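Side-chain contacts in ferrichrome ABC transporter substrate-binding protein (Staphylococcus pseudintermedius, PDB 5FLY), which probably binds iron-loaded hydroxamate siderophores such as ferrichrome outside the cell membrane and hands them to an ABC importer: residues A[92-97]-A[103-108]; A[72-77]-A[98-103]; A[5-10]-A[16-21]. One frame throughout, in Å; residues are numbered along the deposited sequence.

Contact 1: residues A[92-97]-A[103-108]. With 7PG (2,5,8,11,14,17,20,23-octaoxapentacosan-25-ol), chain P.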
loop_
_atom_site.group_PDB
_atom_site.type_symbol
_atom_site.label_atom_id
_atom_site.label_comp_id
_atom_site.label_asym_id
_atom_site.label_seq_id
_atom_site.Cartn_x
_atom_site.Cartn_y
_atom_site.Cartn_z
ATOM N N LYS A 92 6.057 -18.722 3.245
ATOM C CA LYS A 92 6.403 -20.023 3.801
ATOM C C LYS A 92 7.645 -20.628 3.136
ATOM O O LYS A 92 8.320 -21.464 3.728
ATOM C CB LYS A 92 5.215 -20.991 3.678
ATOM C CG LYS A 92 4.857 -21.432 2.262
ATOM C CD LYS A 92 3.815 -22.559 2.299
ATOM C CE LYS A 92 3.307 -22.932 0.905
ATOM N NZ LYS A 92 4.228 -23.821 0.125
ATOM N N ASN A 93 7.954 -20.182 1.918
ATOM C CA ASN A 93 9.014 -20.787 1.107
ATOM C C ASN A 93 10.349 -20.033 1.107
ATOM O O ASN A 93 11.189 -20.264 0.240
ATOM C CB ASN A 93 8.527 -20.925 -0.336
ATOM C CG ASN A 93 7.520 -22.039 -0.504
ATOM O OD1 ASN A 93 7.730 -23.147 -0.022
ATOM N ND2 ASN A 93 6.426 -21.753 -1.197
ATOM N N THR A 94 10.544 -19.135 2.068
ATOM C CA THR A 94 11.760 -18.331 2.099
ATOM C C THR A 94 13.043 -19.163 2.073
ATOM O O THR A 94 14.008 -18.780 1.426
ATOM C CB THR A 94 11.805 -17.397 3.336
ATOM O OG1 THR A 94 11.465 -18.130 4.525
ATOM C CG2 THR A 94 10.839 -16.272 3.166
ATOM N N ASP A 95 13.070 -20.302 2.758
ATOM C CA ASP A 95 14.298 -21.094 2.799
ATOM C C ASP A 95 14.576 -21.695 1.414
ATOM O O ASP A 95 15.725 -21.774 1.006
ATOM C CB ASP A 95 14.233 -22.203 3.868
ATOM C CG ASP A 95 15.636 -22.742 4.259
ATOM O OD1 ASP A 95 16.372 -22.054 4.994
ATOM O OD2 ASP A 95 16.022 -23.856 3.847
ATOM N N LYS A 96 13.520 -22.082 0.695
ATOM C CA LYS A 96 13.666 -22.644 -0.652
ATOM C C LYS A 96 14.166 -21.560 -1.615
ATOM O O LYS A 96 15.063 -21.793 -2.427
ATOM C CB LYS A 96 12.340 -23.231 -1.152
ATOM C CG LYS A 96 11.914 -24.553 -0.473
ATOM C CD LYS A 96 10.510 -24.991 -0.906
ATOM C CE LYS A 96 10.458 -25.399 -2.387
ATOM N NZ LYS A 96 9.055 -25.662 -2.886
ATOM N N LEU A 97 13.595 -20.370 -1.501
ATOM C CA LEU A 97 13.971 -19.250 -2.368
ATOM C C LEU A 97 15.447 -18.862 -2.207
ATOM O O LEU A 97 16.150 -18.620 -3.195
ATOM C CB LEU A 97 13.067 -18.049 -2.088
ATOM C CG LEU A 97 11.580 -18.238 -2.402
ATOM C CD1 LEU A 97 10.755 -17.111 -1.849
ATOM C CD2 LEU A 97 11.358 -18.329 -3.894
ATOM N N THR A 103 17.828 -13.472 -1.526
ATOM C CA THR A 103 16.413 -13.243 -1.266
ATOM C C THR A 103 16.249 -12.217 -0.153
ATOM O O THR A 103 16.810 -12.379 0.941
ATOM C CB THR A 103 15.689 -14.558 -0.880
ATOM O OG1 THR A 103 15.644 -15.443 -2.014
ATOM C CG2 THR A 103 14.255 -14.283 -0.404
ATOM N N ILE A 104 15.504 -11.152 -0.451
ATOM C CA ILE A 104 15.077 -10.183 0.559
ATOM C C ILE A 104 13.615 -10.426 0.885
ATOM O O ILE A 104 12.718 -10.170 0.069
ATOM C CB ILE A 104 15.255 -8.722 0.109
ATOM C CG1 ILE A 104 16.684 -8.476 -0.383
ATOM C CG2 ILE A 104 14.974 -7.781 1.240
ATOM C CD1 ILE A 104 16.833 -7.195 -1.126
ATOM N N ALA A 105 13.395 -10.935 2.092
ATOM C CA ALA A 105 12.065 -11.208 2.596
ATOM C C ALA A 105 11.681 -10.105 3.574
ATOM O O ALA A 105 11.963 -10.152 4.773
ATOM C CB ALA A 105 12.019 -12.558 3.239
ATOM N N PHE A 106 11.054 -9.081 3.022
ATOM C CA PHE A 106 10.715 -7.899 3.790
ATOM C C PHE A 106 9.722 -8.157 4.913
ATOM O O PHE A 106 8.685 -8.797 4.720
ATOM C CB PHE A 106 10.126 -6.833 2.881
ATOM C CG PHE A 106 11.153 -6.050 2.104
ATOM C CD1 PHE A 106 11.810 -4.983 2.691
ATOM C CD2 PHE A 106 11.441 -6.377 0.791
ATOM C CE1 PHE A 106 12.768 -4.264 1.982
ATOM C CE2 PHE A 106 12.368 -5.657 0.073
ATOM C CZ PHE A 106 13.044 -4.605 0.677
ATOM N N ASP A 107 10.062 -7.608 6.074
ATOM C CA ASP A 107 9.114 -7.400 7.175
ATOM C C ASP A 107 8.435 -6.077 6.842
ATOM O O ASP A 107 8.951 -4.996 7.149
ATOM C CB ASP A 107 9.838 -7.375 8.535
ATOM C CG ASP A 107 8.892 -7.403 9.756
ATOM O OD1 ASP A 107 7.673 -7.144 9.704
ATOM O OD2 ASP A 107 9.432 -7.660 10.835
ATOM N N TYR A 108 7.317 -6.180 6.126
ATOM C CA TYR A 108 6.627 -5.023 5.556
ATOM C C TYR A 108 6.519 -3.837 6.524
ATOM O O TYR A 108 6.858 -2.697 6.180
ATOM C CB TYR A 108 5.225 -5.421 5.098
ATOM C CG TYR A 108 4.386 -4.210 4.793
ATOM C CD1 TYR A 108 4.598 -3.500 3.629
ATOM C CD2 TYR A 108 3.428 -3.746 5.693
ATOM C CE1 TYR A 108 3.874 -2.372 3.342
ATOM C CE2 TYR A 108 2.695 -2.605 5.422
ATOM C CZ TYR A 108 2.925 -1.925 4.239
ATOM O OH TYR A 108 2.210 -0.793 3.933
HETATM C C2 7PG P . -4.157 -7.547 -1.155
HETATM O O1 7PG P . -5.524 -7.769 -1.369
HETATM C C3 7PG P . -6.321 -7.434 -0.270
HETATM C C4 7PG P . -6.702 -8.692 0.504
HETATM O O2 7PG P . -7.774 -8.443 1.373
HETATM C C5 7PG P . -7.586 -7.362 2.239
HETATM C C6 7PG P . -8.203 -7.627 3.609
HETATM O O3 7PG P . -7.415 -7.023 4.599
HETATM C C7 7PG P . -6.333 -7.774 5.076
HETATM C C8 7PG P . -5.410 -6.862 5.889
HETATM O O4 7PG P . -4.225 -7.503 6.292
HETATM C C9 7PG P . -3.447 -7.998 5.247
HETATM C C10 7PG P . -1.953 -8.062 5.572
HETATM O O5 7PG P . -1.273 -7.852 4.360
HETATM C C11 7PG P . 0.098 -7.564 4.418
HETATM C C12 7PG P . 0.513 -6.841 3.132
HETATM O O6 7PG P . 1.004 -5.557 3.425
HETATM C C13 7PG P . 0.126 -4.476 3.265
HETATM C C14 7PG P . -0.160 -4.245 1.785
HETATM O O7 7PG P . -0.124 -2.870 1.533
HETATM C C15 7PG P . 0.261 -2.512 0.233
#
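Thr94 and Ala105 meet through methyl groups, with Thr94 CG2 3.9 Å from Ala105 CB. Ala105 points its methyl at segment 92-97. Thr94 leaves its backbone at a slant, and its first torsion (chi1 47°) sets OG1 between the backbone N and the carbonyl carbon and turns CG2 to the strand.

The second touching pair is Leu97 with Thr103. Leu97 CB lies 3.7 Å from Thr103 OG1, and this hydroxyl oxygen also stands 3.4 Å from Leu97 O. The firm partner of OG1 is the backbone oxygen of Ala101, in the turn that leads into the strand. That hydrogen bond helps to hold the rotation of the threonine and places its oxygen beside the backbone of Leu97, midway along helix 94-100. The backbone bond from Leu97 N to Asn93 O, 3.0 Å, closes the first turn of this helix, with Asn93 at the N-cap position.

Within the sheet, backbone hydrogen bonds of Ile104 and Phe106 join strand 103-106 to strand 84-88 and to Asn89 just after it. Further along the chain, Tyr108 turns a ring face to the bound polyether. Atom O6 of 7PG lies 3.7 Å above the ring plane, over its centre. Tyr108 OH is held by the backbone oxygen of Asn174, and Trp175 meets the ring edge-to-face. Strand 84-88, helix 94-100 and strand 103-106 form a beta-alpha-beta crossover whose second strand leads directly into the ligand pocket.

Contact 2: residues A[72-77]-A[98-103]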
loop_
_atom_site.group_PDB
_atom_site.type_symbol
_atom_site.label_atom_id
_atom_site.label_comp_id
_atom_site.label_asym_id
_atom_site.label_seq_id
_atom_site.Cartn_x
_atom_site.Cartn_y
_atom_site.Cartn_z
ATOM N N GLU A 72 3.024 -19.618 -4.626
ATOM C CA GLU A 72 3.820 -20.716 -4.089
ATOM C C GLU A 72 4.618 -21.448 -5.158
ATOM O O GLU A 72 5.190 -22.502 -4.881
ATOM C CB GLU A 72 2.921 -21.722 -3.374
ATOM C CG GLU A 72 2.091 -21.128 -2.245
ATOM C CD GLU A 72 1.316 -22.180 -1.469
ATOM O OE1 GLU A 72 1.284 -23.359 -1.901
ATOM O OE2 GLU A 72 0.745 -21.829 -0.412
ATOM N N ASP A 73 4.657 -20.902 -6.373
ATOM C CA ASP A 73 5.320 -21.583 -7.487
ATOM C C ASP A 73 6.843 -21.369 -7.498
ATOM O O ASP A 73 7.392 -20.641 -8.326
ATOM C CB ASP A 73 4.707 -21.133 -8.816
ATOM C CG ASP A 73 4.975 -22.120 -9.949
ATOM O OD1 ASP A 73 5.901 -22.939 -9.812
ATOM O OD2 ASP A 73 4.260 -22.082 -10.978
ATOM N N VAL A 74 7.523 -22.034 -6.573
ATOM C CA VAL A 74 8.975 -21.928 -6.458
ATOM C C VAL A 74 9.668 -22.432 -7.738
ATOM O O VAL A 74 10.698 -21.909 -8.159
ATOM C CB VAL A 74 9.490 -22.729 -5.230
ATOM C CG1 VAL A 74 11.014 -22.740 -5.177
ATOM C CG2 VAL A 74 8.920 -22.157 -3.939
ATOM N N GLU A 75 9.103 -23.444 -8.373
ATOM C CA GLU A 75 9.741 -23.960 -9.576
ATOM C C GLU A 75 9.669 -22.929 -10.705
ATOM O O GLU A 75 10.601 -22.842 -11.508
ATOM C CB GLU A 75 9.125 -25.304 -9.979
ATOM C CG GLU A 75 9.506 -26.379 -8.987
ATOM C CD GLU A 75 9.234 -27.779 -9.471
ATOM O OE1 GLU A 75 9.597 -28.098 -10.616
ATOM O OE2 GLU A 75 8.664 -28.571 -8.690
ATOM N N LYS A 76 8.604 -22.122 -10.747
ATOM C CA LYS A 76 8.550 -21.020 -11.704
ATOM C C LYS A 76 9.644 -20.010 -11.399
ATOM O O LYS A 76 10.345 -19.571 -12.317
ATOM C CB LYS A 76 7.183 -20.325 -11.716
ATOM C CG LYS A 76 7.073 -19.141 -12.699
ATOM C CD LYS A 76 7.284 -19.516 -14.158
ATOM C CE LYS A 76 7.193 -18.254 -15.036
ATOM N NZ LYS A 76 7.289 -18.569 -16.497
ATOM N N VAL A 77 9.814 -19.658 -10.121
ATOM C CA VAL A 77 10.852 -18.699 -9.754
ATOM C C VAL A 77 12.206 -19.237 -10.239
ATOM O O VAL A 77 12.964 -18.544 -10.928
ATOM C CB VAL A 77 10.874 -18.418 -8.217
ATOM C CG1 VAL A 77 12.020 -17.490 -7.851
ATOM C CG2 VAL A 77 9.556 -17.817 -7.764
ATOM N N LYS A 98 15.929 -18.834 -0.968
ATOM C CA LYS A 98 17.328 -18.528 -0.693
ATOM C C LYS A 98 18.292 -19.482 -1.416
ATOM O O LYS A 98 19.414 -19.107 -1.722
ATOM C CB LYS A 98 17.582 -18.563 0.822
ATOM C CG LYS A 98 17.050 -17.350 1.555
ATOM C CD LYS A 98 16.857 -17.633 3.034
ATOM C CE LYS A 98 18.128 -17.436 3.817
ATOM N NZ LYS A 98 17.954 -17.934 5.219
ATOM N N LYS A 99 17.845 -20.701 -1.705
ATOM C CA LYS A 99 18.683 -21.655 -2.436
ATOM C C LYS A 99 18.784 -21.278 -3.916
ATOM O O LYS A 99 19.742 -21.651 -4.591
ATOM C CB LYS A 99 18.142 -23.086 -2.306
ATOM C CG LYS A 99 18.105 -23.643 -0.885
ATOM C CD LYS A 99 17.505 -25.053 -0.878
ATOM C CE LYS A 99 17.288 -25.600 0.529
ATOM N NZ LYS A 99 18.556 -25.786 1.282
ATOM N N ILE A 100 17.788 -20.547 -4.410
ATOM C CA ILE A 100 17.723 -20.160 -5.823
ATOM C C ILE A 100 18.542 -18.908 -6.095
ATOM O O ILE A 100 19.271 -18.838 -7.080
ATOM C CB ILE A 100 16.259 -19.934 -6.264
ATOM C CG1 ILE A 100 15.449 -21.218 -6.066
ATOM C CG2 ILE A 100 16.188 -19.503 -7.729
ATOM C CD1 ILE A 100 13.958 -21.021 -6.155
ATOM N N ALA A 101 18.427 -17.918 -5.216
ATOM C CA ALA A 101 19.087 -16.639 -5.414
ATOM C C ALA A 101 19.067 -15.850 -4.105
ATOM O O ALA A 101 18.294 -16.183 -3.215
ATOM C CB ALA A 101 18.393 -15.840 -6.544
ATOM N N PRO A 102 19.928 -14.822 -3.982
ATOM C CA PRO A 102 19.798 -13.853 -2.885
ATOM C C PRO A 102 18.353 -13.398 -2.745
ATOM O O PRO A 102 17.734 -13.011 -3.741
ATOM C CB PRO A 102 20.713 -12.711 -3.320
ATOM C CG PRO A 102 21.770 -13.390 -4.113
ATOM C CD PRO A 102 21.087 -14.512 -4.840
ATOM N N THR A 103 17.828 -13.472 -1.526
ATOM C CA THR A 103 16.413 -13.243 -1.266
ATOM C C THR A 103 16.249 -12.217 -0.153
ATOM O O THR A 103 16.810 -12.379 0.941
ATOM C CB THR A 103 15.689 -14.558 -0.880
ATOM O OG1 THR A 103 15.644 -15.443 -2.014
ATOM C CG2 THR A 103 14.255 -14.283 -0.404
#
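Ile100 reaches segment 72-77 with the end of its longer branch. From CB, which faces the other helix, the chain runs through CG1 to CD1. CG1 lies beside the backbone N, anti to the carbonyl carbon (chi1 -60°), and from there the chain runs on nearly straight (chi2 166°). This carries CD1 to the front of the contact, and of the side-chain atoms only CD1 comes within 4.2 Å of segment 72-77.

CD1 lies 3.5 Å from Val74 CG1, a close methyl-to-methyl approach, with the two side chains crossing at a slant. The same methyl stands 3.9 Å from Val74 O, so it also rests against the backbone of the first turn. A looser contact, 4.4 Å, joins CD1 to Val77 CG1, one turn further on. Val74 and Val77 both place CG1 anti to the backbone N, and CD1 of the isoleucine touches both of these branches.

The valines are set by the start of helix 74-79. Asp73 is its N-cap: Asp73 OD1 accepts from Lys76 N at 3.0 Å, with the donor well above the carboxylate plane. Lys76 NZ forms a salt bridge with Asp67.

Ile85 of strand 84-88 is touched by Val77, Ile100, Ala101 and Thr103. Val77 also leans on Leu97 of helix 94-100 and on Val69 of strand 68-69. The contact therefore joins the start of helix 74-79 to the end of helix 94-100, over one face of the parallel sheet.

Contact 3: residues A[5-10]-A[16-21]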
loop_
_atom_site.group_PDB
_atom_site.type_symbol
_atom_site.label_atom_id
_atom_site.label_comp_id
_atom_site.label_asym_id
_atom_site.label_seq_id
_atom_site.Cartn_x
_atom_site.Cartn_y
_atom_site.Cartn_z
ATOM N N THR A 5 28.921 -7.669 -5.749
ATOM C CA THR A 5 27.820 -7.646 -4.774
ATOM C C THR A 5 27.849 -6.391 -3.903
ATOM O O THR A 5 28.848 -5.676 -3.851
ATOM C CB THR A 5 27.842 -8.870 -3.837
ATOM O OG1 THR A 5 28.995 -8.800 -2.988
ATOM C CG2 THR A 5 27.850 -10.172 -4.624
ATOM N N LYS A 6 26.734 -6.131 -3.226
ATOM C CA LYS A 6 26.656 -5.103 -2.190
ATOM C C LYS A 6 25.771 -5.614 -1.064
ATOM O O LYS A 6 24.936 -6.500 -1.266
ATOM C CB LYS A 6 26.095 -3.797 -2.740
ATOM C CG LYS A 6 24.634 -3.904 -3.166
ATOM C CD LYS A 6 24.124 -2.653 -3.863
ATOM C CE LYS A 6 22.765 -2.916 -4.502
ATOM N NZ LYS A 6 22.466 -1.967 -5.586
ATOM N N ALA A 7 25.945 -5.050 0.121
ATOM C CA ALA A 7 25.101 -5.417 1.250
ATOM C C ALA A 7 23.861 -4.538 1.264
ATOM O O ALA A 7 23.968 -3.310 1.290
ATOM C CB ALA A 7 25.871 -5.288 2.556
ATOM N N PHE A 8 22.689 -5.168 1.211
ATOM C CA PHE A 8 21.437 -4.475 1.458
ATOM C C PHE A 8 21.109 -4.617 2.936
ATOM O O PHE A 8 21.072 -5.720 3.453
ATOM C CB PHE A 8 20.314 -5.040 0.605
ATOM C CG PHE A 8 19.004 -4.410 0.888
ATOM C CD1 PHE A 8 18.707 -3.168 0.353
ATOM C CD2 PHE A 8 18.083 -5.023 1.717
ATOM C CE1 PHE A 8 17.508 -2.561 0.613
ATOM C CE2 PHE A 8 16.890 -4.420 1.998
ATOM C CZ PHE A 8 16.590 -3.184 1.438
ATOM N N ASN A 9 20.899 -3.496 3.611
ATOM C CA ASN A 9 20.641 -3.509 5.043
ATOM C C ASN A 9 19.153 -3.568 5.340
ATOM O O ASN A 9 18.471 -2.546 5.363
ATOM C CB ASN A 9 21.275 -2.282 5.679
ATOM C CG ASN A 9 22.766 -2.223 5.434
ATOM O OD1 ASN A 9 23.471 -3.211 5.628
ATOM N ND2 ASN A 9 23.251 -1.072 4.980
ATOM N N LEU A 10 18.649 -4.776 5.554
ATOM C CA LEU A 10 17.227 -4.991 5.792
ATOM C C LEU A 10 16.854 -4.737 7.246
ATOM O O LEU A 10 17.470 -5.297 8.144
ATOM C CB LEU A 10 16.851 -6.423 5.402
ATOM C CG LEU A 10 15.403 -6.870 5.614
ATOM C CD1 LEU A 10 14.460 -6.069 4.722
ATOM C CD2 LEU A 10 15.264 -8.357 5.360
ATOM N N GLU A 16 19.129 -4.973 12.105
ATOM C CA GLU A 16 19.500 -4.885 10.706
ATOM C C GLU A 16 20.145 -6.188 10.286
ATOM O O GLU A 16 21.040 -6.702 10.961
ATOM C CB GLU A 16 20.440 -3.715 10.459
ATOM C CG GLU A 16 19.725 -2.376 10.496
ATOM C CD GLU A 16 20.519 -1.264 9.846
ATOM O OE1 GLU A 16 21.656 -1.522 9.387
ATOM O OE2 GLU A 16 19.997 -0.129 9.785
ATOM N N GLU A 17 19.654 -6.729 9.183
ATOM C CA GLU A 17 20.179 -7.952 8.610
ATOM C C GLU A 17 20.843 -7.580 7.301
ATOM O O GLU A 17 20.203 -6.997 6.432
ATOM C CB GLU A 17 19.071 -8.973 8.389
ATOM C CG GLU A 17 19.534 -10.216 7.659
ATOM C CD GLU A 17 18.491 -11.316 7.630
ATOM O OE1 GLU A 17 17.429 -11.159 8.280
ATOM O OE2 GLU A 17 18.746 -12.349 6.963
ATOM N N LYS A 18 22.128 -7.895 7.178
ATOM C CA LYS A 18 22.861 -7.610 5.960
ATOM C C LYS A 18 22.675 -8.748 4.995
ATOM O O LYS A 18 22.951 -9.901 5.316
ATOM C CB LYS A 18 24.346 -7.394 6.239
ATOM C CG LYS A 18 24.642 -6.079 6.916
ATOM C CD LYS A 18 26.128 -5.747 6.859
ATOM C CE LYS A 18 26.350 -4.247 6.732
ATOM N NZ LYS A 18 25.759 -3.509 7.891
ATOM N N ILE A 19 22.195 -8.410 3.809
ATOM C CA ILE A 19 21.933 -9.392 2.779
ATOM C C ILE A 19 22.751 -9.027 1.547
ATOM O O ILE A 19 22.565 -7.963 0.979
ATOM C CB ILE A 19 20.445 -9.449 2.443
ATOM C CG1 ILE A 19 19.652 -9.784 3.712
ATOM C CG2 ILE A 19 20.189 -10.465 1.321
ATOM C CD1 ILE A 19 18.167 -9.755 3.537
ATOM N N ASP A 20 23.668 -9.904 1.150
ATOM C CA ASP A 20 24.481 -9.660 -0.036
ATOM C C ASP A 20 23.649 -9.881 -1.310
ATOM O O ASP A 20 23.109 -10.966 -1.537
ATOM C CB ASP A 20 25.736 -10.558 -0.022
ATOM C CG ASP A 20 26.790 -10.107 1.025
ATOM O OD1 ASP A 20 27.062 -8.893 1.181
ATOM O OD2 ASP A 20 27.356 -10.975 1.719
ATOM N N ILE A 21 23.538 -8.839 -2.127
ATOM C CA ILE A 21 22.769 -8.889 -3.370
ATOM C C ILE A 21 23.623 -8.345 -4.515
ATOM O O ILE A 21 24.678 -7.764 -4.272
ATOM C CB ILE A 21 21.448 -8.085 -3.253
ATOM C CG1 ILE A 21 21.708 -6.586 -3.034
ATOM C CG2 ILE A 21 20.604 -8.657 -2.113
ATOM C CD1 ILE A 21 20.496 -5.742 -3.325
HETATM O O HOH W 1 28.693 -7.300 -0.714
#
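Lys6 and Ile21 exchange two backbone bonds, Lys6 N to Ile21 O at 2.8 Å and Ile21 N to Lys6 O at 2.9 Å. Both donors approach nearly along the C=O axis. Phe8 with Ile19 and Leu10 with Glu17 repeat the exchange, giving three hydrogen-bonded pairs and six bonds. Ala7 with Asp20 and Asn9 with Lys18 are the non-hydrogen-bonded pairs between them.

The side chains of Asn9 and Lys18 lie side by side and point the same way. Lys18 NZ gives Asn9 OD1 a weak bond of 3.2 Å. The Glu16 side chain crosses that of Asn9 at a slant, with Glu16 OE1 3.8 Å from Asn9 CB and the carboxylate and amide planes 16° apart. A water donates to Asp20 OD1, 3.0 Å from the water oxygen, and also bonds Thr5 OG1. The same OD1 is a ligand of a bound cadmium ion.

On the face of Lys6, Phe8 and Leu10 the contact is mostly apolar. Ile21 carries CG1 between its backbone N and carbonyl carbon (chi1 64°), which brings CD1 across to the other strand. There CD1 lies 3.8 Å from Lys6 CE and 4.0 Å from Phe8 CB. Lys6 NZ continues past it to backbone oxygens of Lys23, Asp122 and Ile123. Further along, Leu10 CD2 meets Ile19 CD1 at 3.7 Å.

Phe8 packs on helix 113-124, and both Phe8 and Leu10 reach Ile104 of strand 103-106. The two strands form an antiparallel beta hairpin near the start of the chain, with Phe8 and Leu10 turned to the parallel sheet and Asp20 on the other face binding cadmium.

Overall arrangement
Contact 3 comes first along the chain and closes before the others open; the segments of contacts 1 and 2 then alternate. Contacts 1 and 2 have centres about 9 Å apart and share Thr103 and helix 94-100. The centre of contact 3 lies about 14 Å from that of contact 1 and 18 Å from that of contact 2. Strand 103-106, an outermost strand of the five-stranded parallel sheet, links them: helix 94-100 packs on it in contact 1, and the hairpin of contact 3 packs on the same strand. Pro102 also touches Asp20 and Ile21. All three lie in the N-terminal lobe of this two-lobed class III binding protein, from which Tyr108 enters the ligand pocket.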